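Local coordinates for protein endoglucanase (Clostridium thermocellum, PDB 2E4T) that hydrolyses internal beta-1,4-glucosidic bonds of cellulose and xyloglucan through its family 44 catalytic module, a TIM-like barrel joined to a beta domain, at residues G50-E54 / Y155-F161. Coordinates in Å, arbitrary orientation, origin at the centre of the assembly. Residues are numbered along the deposited sequence.
Sequences GYNWE and YVYMDEF. With CA (calcium ion), chain C.
Residues 50-54, in the irregular loop between barrel strand 40-43 and strand 58-59, pack against 155-161, where edge strand 155-157 of a small three-stranded sheet runs into helix 158-169. Two CA-CA approaches fix the register: Asn52 to Val156, 7.3 Å, and Trp53 to Phe161, 6.7 Å. Together the segments bury 418 Å², mostly through Trp53, Phe161 and Val156. Trp53 (chi1 76°, chi2 -80°) lays its indole nearly parallel, at 5°, to the Phe161 ring (chi1 179°). The rings barely overlap, with 4.5 Å between the centroids of the indole five-membered ring and the phenyl; reciprocal CH-pi contacts result. Trp53 CB lies 3.5 Å from the Phe161 ring centroid and Phe161 CB 3.4 Å from that of the five-membered ring, each close to the ring normal. Val156 CG1 meets Trp53 CD1 at 3.4 Å, while Glu160 CG approaches the indole edge, 3.7 Å from Trp53 CZ2. Tyr157 sits at the N-cap position, and its O accepts the first helical bond, from Phe161 N at 3.1 Å. In the loop, Asn52 OD1 accepts from Glu54 N (2.8 Å), an Asx turn that ends at the metal ligand Glu54. Glu54 binds calcium bidentately, OE1 and OE2 both at 2.5 Å, beside Tyr155 O at 2.3 Å and two waters; Asp150 and Asp153 complete the site. A further water donates to Glu54 OE2 (2.7 Å) and Glu160 OE1 (2.8 Å) and accepts from Tyr157 N (2.8 Å) and, weakly, Trp53 NE1 (3.1 Å); Glu160 also salt-bridges Lys141. Shared calcium, four-way water and apolar packing are consistent with a structural site tying this loop to the strand-helix junction.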
loop_
_atom_site.group_PDB
_atom_site.type_symbol
_atom_site.label_atom_id
_atom_site.label_comp_id
_atom_site.label_asym_id
_atom_site.label_seq_id
_atom_site.Cartn_x
_atom_site.Cartn_y
_atom_site.Cartn_z
ATOM N N GLY A 50 -6.950 5.450 17.583
ATOM C CA GLY A 50 -7.730 6.106 18.627
ATOM C C GLY A 50 -8.501 7.326 18.147
ATOM O O GLY A 50 -8.972 8.128 18.957
ATOM N N TYR A 51 -8.615 7.504 16.818
ATOM C CA TYR A 51 -9.367 8.612 16.251
ATOM C C TYR A 51 -10.862 8.467 16.544
ATOM O O TYR A 51 -11.454 7.421 16.279
ATOM C CB TYR A 51 -9.147 8.631 14.719
ATOM C CG TYR A 51 -10.063 9.613 13.999
ATOM C CD1 TYR A 51 -9.884 10.997 14.126
ATOM C CD2 TYR A 51 -11.137 9.146 13.243
ATOM C CE1 TYR A 51 -10.727 11.881 13.489
ATOM C CE2 TYR A 51 -12.006 10.037 12.610
ATOM C CZ TYR A 51 -11.818 11.400 12.759
ATOM O OH TYR A 51 -12.718 12.253 12.147
ATOM N N ASN A 52 -11.457 9.553 17.073
ATOM C CA ASN A 52 -12.872 9.591 17.409
ATOM C C ASN A 52 -13.591 10.442 16.373
ATOM O O ASN A 52 -13.439 11.662 16.354
ATOM C CB ASN A 52 -13.025 10.192 18.802
ATOM C CG ASN A 52 -14.454 10.236 19.278
ATOM O OD1 ASN A 52 -15.396 10.165 18.482
ATOM N ND2 ASN A 52 -14.617 10.352 20.604
ATOM N N TRP A 53 -14.412 9.815 15.503
ATOM C CA TRP A 53 -15.039 10.575 14.437
ATOM C C TRP A 53 -16.024 11.638 14.977
ATOM O O TRP A 53 -16.366 12.586 14.262
ATOM C CB TRP A 53 -15.781 9.635 13.463
ATOM C CG TRP A 53 -17.091 9.114 13.964
ATOM C CD1 TRP A 53 -17.304 8.088 14.835
ATOM C CD2 TRP A 53 -18.397 9.587 13.564
ATOM N NE1 TRP A 53 -18.666 7.884 15.022
ATOM C CE2 TRP A 53 -19.337 8.787 14.253
ATOM C CE3 TRP A 53 -18.848 10.571 12.677
ATOM C CZ2 TRP A 53 -20.723 8.939 14.045
ATOM C CZ3 TRP A 53 -20.209 10.723 12.479
ATOM C CH2 TRP A 53 -21.124 9.908 13.153
ATOM N N GLU A 54 -16.509 11.448 16.211
ATOM C CA GLU A 54 -17.519 12.389 16.707
ATOM C C GLU A 54 -16.950 13.763 16.980
ATOM O O GLU A 54 -17.657 14.757 16.847
ATOM C CB GLU A 54 -18.171 11.851 17.984
ATOM C CG GLU A 54 -18.829 10.489 17.807
ATOM C CD GLU A 54 -19.581 10.031 19.064
ATOM O OE1 GLU A 54 -19.346 10.615 20.174
ATOM O OE2 GLU A 54 -20.404 9.085 18.968
ATOM N N TYR A 155 -19.995 6.064 24.237
ATOM C CA TYR A 155 -19.770 5.149 23.132
ATOM C C TYR A 155 -19.587 5.892 21.836
ATOM O O TYR A 155 -20.146 6.942 21.632
ATOM C CB TYR A 155 -20.978 4.195 22.938
ATOM C CG TYR A 155 -21.207 3.402 24.196
ATOM C CD1 TYR A 155 -20.349 2.365 24.521
ATOM C CD2 TYR A 155 -22.236 3.712 25.087
ATOM C CE1 TYR A 155 -20.436 1.708 25.721
ATOM C CE2 TYR A 155 -22.368 3.012 26.299
ATOM C CZ TYR A 155 -21.460 2.036 26.602
ATOM O OH TYR A 155 -21.638 1.402 27.797
ATOM N N VAL A 156 -18.805 5.257 20.931
ATOM C CA VAL A 156 -18.665 5.740 19.551
ATOM C C VAL A 156 -18.955 4.541 18.642
ATOM O O VAL A 156 -18.442 3.448 18.892
ATOM C CB VAL A 156 -17.242 6.286 19.341
ATOM C CG1 VAL A 156 -16.986 6.644 17.935
ATOM C CG2 VAL A 156 -17.012 7.540 20.255
ATOM N N TYR A 157 -19.787 4.753 17.622
ATOM C CA TYR A 157 -20.301 3.641 16.838
ATOM C C TYR A 157 -19.705 3.664 15.408
ATOM O O TYR A 157 -19.824 4.669 14.692
ATOM C CB TYR A 157 -21.835 3.723 16.736
ATOM C CG TYR A 157 -22.461 3.642 18.108
ATOM C CD1 TYR A 157 -22.550 2.435 18.764
ATOM C CD2 TYR A 157 -22.953 4.782 18.757
ATOM C CE1 TYR A 157 -23.124 2.338 20.025
ATOM C CE2 TYR A 157 -23.504 4.695 20.041
ATOM C CZ TYR A 157 -23.601 3.442 20.653
ATOM O OH TYR A 157 -24.137 3.311 21.916
ATOM N N MET A 158 -19.096 2.550 15.020
ATOM C CA MET A 158 -18.491 2.509 13.681
ATOM C C MET A 158 -19.508 2.524 12.554
ATOM O O MET A 158 -19.267 3.185 11.530
ATOM C CB MET A 158 -17.518 1.329 13.523
ATOM C CG MET A 158 -16.269 1.449 14.380
ATOM S SD MET A 158 -15.290 2.923 14.009
ATOM C CE MET A 158 -15.781 4.019 15.332
ATOM N N ASP A 159 -20.610 1.790 12.692
ATOM C CA ASP A 159 -21.580 1.819 11.611
ATOM C C ASP A 159 -22.187 3.235 11.447
ATOM O O ASP A 159 -22.488 3.633 10.326
ATOM C CB ASP A 159 -22.621 0.697 11.721
ATOM C CG ASP A 159 -23.470 0.702 12.976
ATOM O OD1 ASP A 159 -23.279 1.484 13.922
ATOM O OD2 ASP A 159 -24.396 -0.204 12.969
ATOM N N GLU A 160 -22.356 3.973 12.553
ATOM C CA GLU A 160 -22.875 5.314 12.475
ATOM C C GLU A 160 -21.885 6.244 11.736
ATOM O O GLU A 160 -22.289 7.115 10.954
ATOM C CB GLU A 160 -23.206 5.832 13.870
ATOM C CG GLU A 160 -23.983 7.141 13.830
ATOM C CD GLU A 160 -24.496 7.524 15.215
ATOM O OE1 GLU A 160 -23.666 7.588 16.180
ATOM O OE2 GLU A 160 -25.732 7.756 15.346
ATOM N N PHE A 161 -20.576 6.036 11.976
ATOM C CA PHE A 161 -19.528 6.778 11.264
ATOM C C PHE A 161 -19.646 6.484 9.749
ATOM O O PHE A 161 -19.669 7.412 8.910
ATOM C CB PHE A 161 -18.198 6.328 11.853
ATOM C CG PHE A 161 -16.906 6.907 11.295
ATOM C CD1 PHE A 161 -16.837 8.030 10.478
ATOM C CD2 PHE A 161 -15.725 6.267 11.687
ATOM C CE1 PHE A 161 -15.608 8.477 10.026
ATOM C CE2 PHE A 161 -14.489 6.732 11.244
ATOM C CZ PHE A 161 -14.434 7.834 10.421
HETATM CA CA CA C . -20.978 9.092 21.347
HETATM O O HOH W 1 -20.960 7.270 17.002
HETATM O O HOH W 2 -22.988 8.094 20.558
HETATM O O HOH W 3 -19.407 9.732 23.030
#